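Local coordinates for proteasome protein (Corynebacterium glutamicum ATCC 13032, PDB 2P90), which is of unknown function but belongs to the PAC2 family, which includes proteasome assembly chaperones, so a proteasome-related role is possible but unproven, at residues Q33-A38 / P176-L181; E43-H48 / K216-I221; V95-D98 / K102-L105; C137-P142 / M182-L187. One frame throughout, in Å; residues are numbered along the deposited sequence.

Contact 1 of 4, residues Q33-A38 / P176-L181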
# COMPACT_ATOMS: atom_id res chain seq x y z
N GLN B 33 3.88 -15.01 5.27
CA GLN B 33 4.39 -13.94 6.10
C GLN B 33 3.71 -12.62 5.65
O GLN B 33 3.47 -12.39 4.47
CB GLN B 33 5.93 -13.92 5.97
CG GLN B 33 6.68 -12.99 6.94
CD GLN B 33 8.19 -12.78 6.53
OE1 GLN B 33 8.78 -13.61 5.81
NE2 GLN B 33 8.80 -11.68 7.01
N GLY B 34 3.31 -11.79 6.61
CA GLY B 34 2.72 -10.49 6.30
C GLY B 34 1.39 -10.19 6.96
O GLY B 34 0.90 -9.05 6.90
N TYR B 35 0.82 -11.19 7.61
CA TYR B 35 -0.48 -11.05 8.23
C TYR B 35 -0.45 -11.22 9.75
O TYR B 35 -0.74 -10.26 10.48
CB TYR B 35 -1.48 -12.03 7.60
CG TYR B 35 -2.81 -12.03 8.29
CD1 TYR B 35 -3.55 -10.83 8.41
CD2 TYR B 35 -3.33 -13.18 8.85
CE1 TYR B 35 -4.78 -10.79 9.03
CE2 TYR B 35 -4.58 -13.16 9.51
CZ TYR B 35 -5.29 -11.96 9.59
OH TYR B 35 -6.52 -11.92 10.22
N ALA B 36 -0.13 -12.43 10.22
CA ALA B 36 -0.14 -12.72 11.66
C ALA B 36 1.25 -13.24 12.07
O ALA B 36 1.52 -14.46 12.07
CB ALA B 36 -1.22 -13.73 12.00
N ASP B 37 2.13 -12.31 12.39
CA ASP B 37 3.55 -12.65 12.55
C ASP B 37 4.14 -12.41 13.96
O ASP B 37 5.36 -12.20 14.08
CB ASP B 37 4.39 -11.92 11.50
CG ASP B 37 3.95 -12.25 10.07
OD1 ASP B 37 3.98 -13.46 9.66
OD2 ASP B 37 3.57 -11.29 9.36
N ALA B 38 3.28 -12.45 14.98
CA ALA B 38 3.73 -12.29 16.38
C ALA B 38 4.87 -13.27 16.71
O ALA B 38 4.77 -14.46 16.42
CB ALA B 38 2.57 -12.47 17.34
N PRO B 176 -9.41 -8.91 10.64
CA PRO B 176 -9.10 -8.40 9.30
C PRO B 176 -8.80 -9.60 8.35
O PRO B 176 -8.22 -10.62 8.76
CB PRO B 176 -7.90 -7.46 9.52
CG PRO B 176 -7.93 -7.12 11.07
CD PRO B 176 -8.42 -8.46 11.65
N GLY B 177 -9.24 -9.48 7.10
CA GLY B 177 -9.06 -10.55 6.16
C GLY B 177 -7.62 -10.80 5.77
O GLY B 177 -6.75 -9.92 5.91
N SER B 178 -7.37 -12.03 5.33
CA SER B 178 -6.09 -12.38 4.78
C SER B 178 -6.24 -13.33 3.61
O SER B 178 -7.31 -13.87 3.35
CB SER B 178 -5.17 -12.94 5.85
OG SER B 178 -5.44 -14.30 6.08
N ALA B 179 -5.16 -13.50 2.86
CA ALA B 179 -5.16 -14.37 1.72
C ALA B 179 -5.37 -15.80 2.17
O ALA B 179 -6.09 -16.55 1.50
CB ALA B 179 -3.84 -14.25 0.96
N SER B 180 -4.77 -16.18 3.29
CA SER B 180 -4.99 -17.54 3.80
C SER B 180 -6.43 -17.81 4.30
O SER B 180 -6.92 -18.92 4.11
CB SER B 180 -3.97 -17.89 4.87
OG SER B 180 -4.10 -17.01 5.96
N LEU B 181 -7.07 -16.82 4.94
CA LEU B 181 -8.47 -16.95 5.37
C LEU B 181 -9.41 -17.10 4.17
O LEU B 181 -10.30 -17.96 4.18
CB LEU B 181 -8.89 -15.77 6.25
CG LEU B 181 -8.29 -15.81 7.67
CD1 LEU B 181 -8.34 -14.48 8.33
CD2 LEU B 181 -9.00 -16.87 8.55

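Contact 2 of 4, residues E43-H48 / K216-I221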
# COMPACT_ATOMS: atom_id res chain seq x y z
N GLU B 43 7.04 -17.27 9.79
CA GLU B 43 8.20 -17.29 8.93
C GLU B 43 9.28 -18.20 9.55
O GLU B 43 10.00 -18.89 8.82
CB GLU B 43 8.69 -15.87 8.66
CG GLU B 43 8.85 -14.98 9.96
CD GLU B 43 7.58 -14.11 10.44
OE1 GLU B 43 6.41 -14.71 10.66
OE2 GLU B 43 7.84 -12.84 10.65
N SER B 44 9.40 -18.22 10.88
CA SER B 44 10.38 -19.10 11.52
C SER B 44 10.09 -20.59 11.34
O SER B 44 10.99 -21.38 11.16
CB SER B 44 10.57 -18.78 13.00
OG SER B 44 11.19 -17.52 13.09
N SER B 45 8.82 -20.94 11.39
CA SER B 45 8.40 -22.31 11.17
C SER B 45 8.84 -22.80 9.80
O SER B 45 9.47 -23.85 9.69
CB SER B 45 6.89 -22.41 11.29
OG SER B 45 6.50 -22.09 12.61
N SER B 46 8.51 -22.04 8.76
CA SER B 46 8.83 -22.48 7.41
C SER B 46 10.34 -22.42 7.16
O SER B 46 10.91 -23.34 6.57
CB SER B 46 8.02 -21.71 6.33
OG SER B 46 8.39 -20.35 6.27
N SER B 47 10.99 -21.38 7.63
CA SER B 47 12.41 -21.31 7.40
C SER B 47 13.19 -22.36 8.22
O SER B 47 14.20 -22.87 7.77
CB SER B 47 12.94 -19.87 7.54
OG SER B 47 13.24 -19.60 8.88
N HIS B 48 12.68 -22.75 9.38
CA HIS B 48 13.29 -23.83 10.15
C HIS B 48 13.25 -25.19 9.41
O HIS B 48 14.26 -25.92 9.35
CB HIS B 48 12.66 -23.94 11.54
CG HIS B 48 13.26 -25.01 12.38
ND1 HIS B 48 12.65 -26.23 12.58
CD2 HIS B 48 14.45 -25.07 13.04
CE1 HIS B 48 13.42 -26.99 13.35
NE2 HIS B 48 14.52 -26.31 13.64
N LYS B 216 5.79 -24.57 19.16
CA LYS B 216 4.40 -24.95 19.32
C LYS B 216 3.69 -25.17 17.98
O LYS B 216 3.03 -26.19 17.81
CB LYS B 216 3.65 -23.92 20.20
CG LYS B 216 2.31 -24.44 20.73
CD LYS B 216 2.48 -25.78 21.46
CE LYS B 216 1.26 -26.68 21.26
NZ LYS B 216 0.19 -26.42 22.26
N LEU B 217 3.82 -24.23 17.03
CA LEU B 217 3.21 -24.42 15.70
C LEU B 217 3.73 -25.70 15.04
O LEU B 217 2.96 -26.47 14.50
CB LEU B 217 3.42 -23.22 14.76
CG LEU B 217 2.61 -21.94 14.93
CD1 LEU B 217 3.20 -20.86 14.02
CD2 LEU B 217 1.11 -22.12 14.65
N LEU B 218 5.04 -25.92 15.12
CA LEU B 218 5.63 -27.06 14.46
C LEU B 218 5.17 -28.40 15.10
O LEU B 218 4.83 -29.36 14.38
CB LEU B 218 7.15 -26.93 14.41
CG LEU B 218 7.72 -25.88 13.44
CD1 LEU B 218 9.23 -25.93 13.42
CD2 LEU B 218 7.16 -26.10 12.02
N GLN B 219 5.13 -28.48 16.43
CA GLN B 219 4.67 -29.70 17.08
C GLN B 219 3.17 -29.93 16.87
O GLN B 219 2.72 -31.06 16.81
CB GLN B 219 5.18 -29.85 18.54
CG GLN B 219 4.70 -28.85 19.59
CD GLN B 219 5.69 -28.70 20.79
OE1 GLN B 219 6.71 -29.40 20.90
NE2 GLN B 219 5.38 -27.76 21.69
N SER B 220 2.40 -28.86 16.67
CA SER B 220 0.98 -29.02 16.33
C SER B 220 0.83 -29.66 14.93
O SER B 220 -0.05 -30.48 14.70
CB SER B 220 0.23 -27.70 16.40
OG SER B 220 0.44 -27.09 17.65
N ILE B 221 1.71 -29.26 14.03
CA ILE B 221 1.79 -29.81 12.69
C ILE B 221 2.30 -31.25 12.70
O ILE B 221 1.70 -32.12 12.07
CB ILE B 221 2.71 -28.93 11.82
CG1 ILE B 221 2.02 -27.61 11.48
CG2 ILE B 221 3.13 -29.65 10.55
CD1 ILE B 221 3.01 -26.55 11.13

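Contact 3 of 4, residues V95-D98 / K102-L105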
# COMPACT_ATOMS: atom_id res chain seq x y z
N VAL B 95 7.86 -29.70 -1.92
CA VAL B 95 7.75 -31.02 -1.29
C VAL B 95 8.86 -31.10 -0.24
O VAL B 95 10.03 -30.86 -0.54
CB VAL B 95 7.75 -32.23 -2.30
CG1 VAL B 95 8.91 -32.20 -3.27
CG2 VAL B 95 7.70 -33.59 -1.51
N VAL B 96 8.47 -31.37 1.00
CA VAL B 96 9.43 -31.48 2.10
C VAL B 96 9.37 -32.90 2.70
O VAL B 96 8.29 -33.48 2.81
CB VAL B 96 9.20 -30.37 3.21
CG1 VAL B 96 10.35 -30.38 4.26
CG2 VAL B 96 9.02 -28.94 2.59
N ARG B 97 10.50 -33.46 3.07
CA ARG B 97 10.48 -34.79 3.71
C ARG B 97 10.96 -34.76 5.16
O ARG B 97 12.04 -34.23 5.45
CB ARG B 97 11.24 -35.81 2.84
CG ARG B 97 10.42 -36.19 1.60
CD ARG B 97 11.26 -36.82 0.53
NE ARG B 97 10.57 -36.86 -0.77
CZ ARG B 97 9.63 -37.75 -1.12
NH1 ARG B 97 9.10 -37.68 -2.33
NH2 ARG B 97 9.21 -38.69 -0.29
N ASP B 98 10.13 -35.30 6.06
CA ASP B 98 10.48 -35.39 7.49
C ASP B 98 11.64 -36.37 7.77
O ASP B 98 12.23 -36.94 6.83
CB ASP B 98 9.26 -35.70 8.35
CG ASP B 98 8.76 -37.16 8.20
OD1 ASP B 98 9.43 -38.02 7.55
OD2 ASP B 98 7.67 -37.44 8.76
N LYS B 102 9.10 -39.11 4.97
CA LYS B 102 7.69 -38.97 4.66
C LYS B 102 7.38 -37.56 4.07
O LYS B 102 7.70 -36.53 4.71
CB LYS B 102 6.86 -39.19 5.92
CG LYS B 102 5.36 -39.23 5.67
CD LYS B 102 4.56 -39.39 6.95
CE LYS B 102 3.13 -38.92 6.70
NZ LYS B 102 2.13 -39.52 7.64
N PRO B 103 6.78 -37.52 2.86
CA PRO B 103 6.55 -36.22 2.19
C PRO B 103 5.41 -35.40 2.78
O PRO B 103 4.38 -35.93 3.16
CB PRO B 103 6.21 -36.62 0.74
CG PRO B 103 5.64 -38.03 0.84
CD PRO B 103 6.32 -38.66 2.03
N PHE B 104 5.62 -34.09 2.85
CA PHE B 104 4.51 -33.16 2.98
C PHE B 104 4.76 -31.92 2.11
O PHE B 104 5.86 -31.70 1.57
CB PHE B 104 4.24 -32.77 4.44
CG PHE B 104 5.37 -32.04 5.11
CD1 PHE B 104 5.32 -30.66 5.27
CD2 PHE B 104 6.49 -32.74 5.59
CE1 PHE B 104 6.36 -29.98 5.93
CE2 PHE B 104 7.53 -32.10 6.23
CZ PHE B 104 7.48 -30.70 6.40
N LEU B 105 3.71 -31.12 2.00
CA LEU B 105 3.73 -29.95 1.16
C LEU B 105 3.74 -28.66 1.97
O LEU B 105 3.04 -28.51 2.98
CB LEU B 105 2.55 -29.99 0.20
CG LEU B 105 2.82 -30.51 -1.18
CD1 LEU B 105 3.71 -31.73 -1.25
CD2 LEU B 105 1.49 -30.73 -1.95

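Contact 4 of 4, residues C137-P142 / M182-L187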
# COMPACT_ATOMS: atom_id res chain seq x y z
N CYS B 137 -3.24 -23.81 7.68
CA CYS B 137 -2.72 -22.46 7.66
C CYS B 137 -2.23 -21.99 9.02
O CYS B 137 -2.88 -22.22 10.03
CB CYS B 137 -3.79 -21.51 7.16
SG CYS B 137 -4.36 -21.88 5.48
N LEU B 138 -1.09 -21.31 9.05
CA LEU B 138 -0.47 -20.91 10.30
C LEU B 138 -0.60 -19.42 10.56
O LEU B 138 -0.45 -18.63 9.64
CB LEU B 138 1.00 -21.31 10.29
CG LEU B 138 1.32 -22.76 9.93
CD1 LEU B 138 2.84 -22.98 10.10
CD2 LEU B 138 0.49 -23.80 10.74
N TYR B 139 -0.88 -19.07 11.82
CA TYR B 139 -1.10 -17.69 12.27
C TYR B 139 -0.40 -17.55 13.61
O TYR B 139 -0.36 -18.51 14.36
CB TYR B 139 -2.59 -17.44 12.48
CG TYR B 139 -3.44 -17.75 11.27
CD1 TYR B 139 -3.72 -16.75 10.34
CD2 TYR B 139 -3.96 -19.04 11.05
CE1 TYR B 139 -4.46 -17.01 9.23
CE2 TYR B 139 -4.73 -19.32 9.92
CZ TYR B 139 -4.97 -18.28 9.01
OH TYR B 139 -5.71 -18.46 7.87
N ALA B 140 0.21 -16.40 13.89
CA ALA B 140 0.72 -16.09 15.23
C ALA B 140 0.11 -14.77 15.67
O ALA B 140 0.29 -13.70 15.01
CB ALA B 140 2.22 -16.03 15.24
N ALA B 141 -0.65 -14.82 16.78
CA ALA B 141 -1.35 -13.62 17.27
C ALA B 141 -0.78 -13.14 18.57
O ALA B 141 -0.48 -13.96 19.43
CB ALA B 141 -2.89 -13.88 17.42
N PRO B 142 -0.66 -11.81 18.73
CA PRO B 142 -0.24 -11.30 20.03
C PRO B 142 -1.41 -11.45 20.98
O PRO B 142 -2.53 -11.05 20.63
CB PRO B 142 0.06 -9.81 19.77
CG PRO B 142 -0.72 -9.46 18.51
CD PRO B 142 -0.98 -10.73 17.76
N MET B 182 -9.17 -16.32 3.12
CA MET B 182 -9.91 -16.47 1.86
C MET B 182 -9.71 -17.90 1.33
O MET B 182 -10.66 -18.53 0.85
CB MET B 182 -9.47 -15.44 0.79
CG MET B 182 -10.35 -15.49 -0.49
SD MET B 182 -10.13 -14.30 -1.85
CE MET B 182 -10.69 -12.82 -1.04
N LEU B 183 -8.48 -18.39 1.39
CA LEU B 183 -8.20 -19.71 0.84
C LEU B 183 -8.92 -20.79 1.67
O LEU B 183 -9.49 -21.75 1.10
CB LEU B 183 -6.69 -19.95 0.80
CG LEU B 183 -6.18 -21.37 0.63
CD1 LEU B 183 -6.57 -21.97 -0.72
CD2 LEU B 183 -4.63 -21.45 0.88
N GLU B 184 -8.93 -20.60 2.99
CA GLU B 184 -9.65 -21.47 3.92
C GLU B 184 -11.11 -21.53 3.55
O GLU B 184 -11.63 -22.62 3.36
CB GLU B 184 -9.54 -21.00 5.37
CG GLU B 184 -8.20 -21.25 5.99
CD GLU B 184 -8.27 -21.12 7.48
OE1 GLU B 184 -9.07 -21.88 8.09
OE2 GLU B 184 -7.52 -20.29 8.05
N LYS B 185 -11.77 -20.38 3.43
CA LYS B 185 -13.17 -20.34 3.05
C LYS B 185 -13.46 -21.03 1.72
O LYS B 185 -14.47 -21.68 1.58
CB LYS B 185 -13.71 -18.91 3.07
CG LYS B 185 -15.19 -18.86 3.44
CD LYS B 185 -15.79 -17.48 3.27
CE LYS B 185 -17.32 -17.58 3.18
NZ LYS B 185 -17.78 -18.49 2.08
N LEU B 186 -12.56 -20.91 0.75
CA LEU B 186 -12.77 -21.54 -0.56
C LEU B 186 -12.61 -23.09 -0.52
O LEU B 186 -13.28 -23.83 -1.25
CB LEU B 186 -11.84 -20.93 -1.59
CG LEU B 186 -11.93 -21.38 -3.05
CD1 LEU B 186 -13.29 -21.01 -3.69
CD2 LEU B 186 -10.79 -20.78 -3.85
N LEU B 187 -11.70 -23.56 0.32
CA LEU B 187 -11.45 -24.98 0.50
C LEU B 187 -12.68 -25.57 1.16
O LEU B 187 -13.27 -26.50 0.63
CB LEU B 187 -10.16 -25.25 1.29
CG LEU B 187 -8.85 -25.14 0.51
CD1 LEU B 187 -7.60 -24.95 1.37
CD2 LEU B 187 -8.68 -26.31 -0.44

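Contact 1 of 4, residues Q33-A38 / P176-L181
Tyr35 and Ser178 meet where the loop after strand 27-33 faces the N-terminal end of helix 179-189. Ser178 is the N-cap residue of that helix. This is a CH-pi contact at a helix N-cap, with one weak polar link.

The CH-pi part comes first. Ser178 CB sits over the centre of the Tyr35 ring, 3.4 Å from its centroid and 9° off the ring normal. Tyr35 CG stands anti to the backbone N (chi1 175°), which carries the ring across to the helix start.

Apolar contact is slight. Leu181 CD1 lies 4.2 Å from Tyr35 CZ, and the two side chains cross at about a right angle.

The polar link lies at the far end of the ring. Tyr35 OH donates to Pro176 O at 2.6 Å, a weak hydrogen bond. Within the helix start, Ser178 OG and Ser180 OG are hydrogen-bonded at 3.0 Å, and Glu111 accepts from Ala179 N. Arg73 of the second subunit binds Gly177 O and packs on Tyr35, so the contact is part of a subunit interface.

The loop that carries the tyrosine has its own brace. Asp37 folds back and offers the syn lone pair of OD2 to Gly34 N, 2.8 Å away, with an N-H...O angle of 141°.

Contact 2 of 4, residues E43-H48 / K216-I221
Leu218 and Ser45 form the crossing point of helices 41-52 and 211-225. Their CA atoms are 6.4 Å apart. The axes of the two short segments approach to 9.9 Å, with 61° between their N-to-C directions. This is helix-helix packing beside the mixed sheet of the PAC2-family fold.

Leu218 can be followed outward. Its CB leaves helix 211-225 in the direction of the other helix. CG is set anti to the carbonyl carbon (chi1 -72°) and comes to 4.2 Å from Ser45 CB. There the chain forks. CD2 rests on Ser45, 3.8 Å from its CB and 4.0 Å from its backbone O. CD1 turns to the next turn of helix 41-52 and touches the imidazole of His48. One leucine thus spans two residues that lie three apart on one helix.

Leu217 touches the hydroxyl end of Ser45. Its CD1 lies 3.8 Å from Ser45 OG. That hydroxyl bonds Ala41 O in its own helix.

Helix 211-225 is also braced within itself. Lys216 O accepts from Ser220 OG at 2.7 Å as well as from Ser220 N, and the two donors come from opposite faces of its plane. Lys216 NZ makes a salt bridge to Asp165. On the sheet side, Ser46 packs on Ala31 and Ile221 on Ile29, both of strand 27-33.

The join itself is van der Waals contact. The small serine side chain is consistent with the close approach of the leucine branches, while its hydroxyl is satisfied without help from the other helix.

Contact 3 of 4, residues V95-D98 / K102-L105
Val96 and Phe104 are the hydrogen-bonded pair of an antiparallel beta hairpin, strands 92-97 and 103-108. Two short bonds join their backbones. Val96 N gives to Phe104 O at 2.7 Å in a nearly straight bond (178°). Phe104 N returns to Val96 O, also at 2.7 Å.

This is the tight side. Phe104 CG stands between its backbone N and carbonyl carbon (chi1 63°), which swings the ring back over the partner strand. Val96 CB lies over one ring face, off centre, and Val96 CG1 is 3.6 Å from Phe104 CZ.

The turn end is polar: Asp98 is buried, while Lys102 is partly exposed. Asp98 N bonds Lys102 O at 3.0 Å. Asp98 OD1 receives Lys102 N at 2.8 Å from above the carboxylate plane. The Lys102 chain runs extended away from the strand, and its NZ bonds Asp226 O. On the face of Val95, Pro103 CB lies over one face of the Arg97 guanidinium, offset toward its rim, while Arg97 NH1 bonds Ser19 O.

Strand 54-61 flanks the hairpin beyond Val95 and Arg97. Strand 27-33 lies beyond Leu105, and Phe104 packs on its Ile29 and on Leu227, just past helix 211-225.

Contact 4 of 4, residues C137-P142 / M182-L187
Tyr139 OH meets Glu184 OE2 at 2.6 Å, a hydrogen bond between strand 134-143 and helix 179-189. The phenol is the donor. OE2 accepts with its anti lone pair, the one away from the other oxygen. The two side chains come from opposite directions. OE2 lies at the edge of the ring, near its plane, and the ring and carboxylate planes stand 44° apart.

Cys137 completes the inner shell. It is two residues back on the strand, so its side chain leaves the sheet on the same face as Tyr139. Its SG is 3.9 Å from Glu184 CG, and its CB is 4.0 Å from Glu184 OE2.

The Glu184 torsions place its carboxylate. CG is anti to the carbonyl carbon (chi1 -74°), and the chain runs on extended toward the strand.

Further out, Ser180 OG, one turn earlier on the helix, also bonds Tyr139 OH. Tyr35 and Ala36 pack on the ring. Backbone bonds from Cys137 and Tyr139 to strand 194-202 hold the strand in place. Glu184 itself packs on Val194, and on Val83 of the second subunit.

All three touching residues are buried. The helix is joined to the sheet here by a short hydrogen bond between buried side chains, with Ser180 OG as a second polar partner of the phenol. The phenol thus gives the buried carboxylate oxygen a donor, and its own oxygen is held by two partners.

In the fold
From the N terminus, strand 27-33 leads into the loop of contact 1, whose partner arrives at residues 176-181. Helix 41-52 follows and opens contact 2, which closes last, at 216-221. Contacts 1 and 2 therefore cross. Contact 3 is a local hairpin, with three residues between its segments, nested inside both. Contact 4 opens on strand 134-143 and closes just after contact 1 on the same helix, so those two also cross, while contact 4 nests inside contact 2. Contact 3 pairs two neighbouring strands of the large sheet. Contacts 1 and 4 fix helix 179-189 near the second subunit. Contact 2 joins two helices, with Leu217 and Ile221 reaching Leu138.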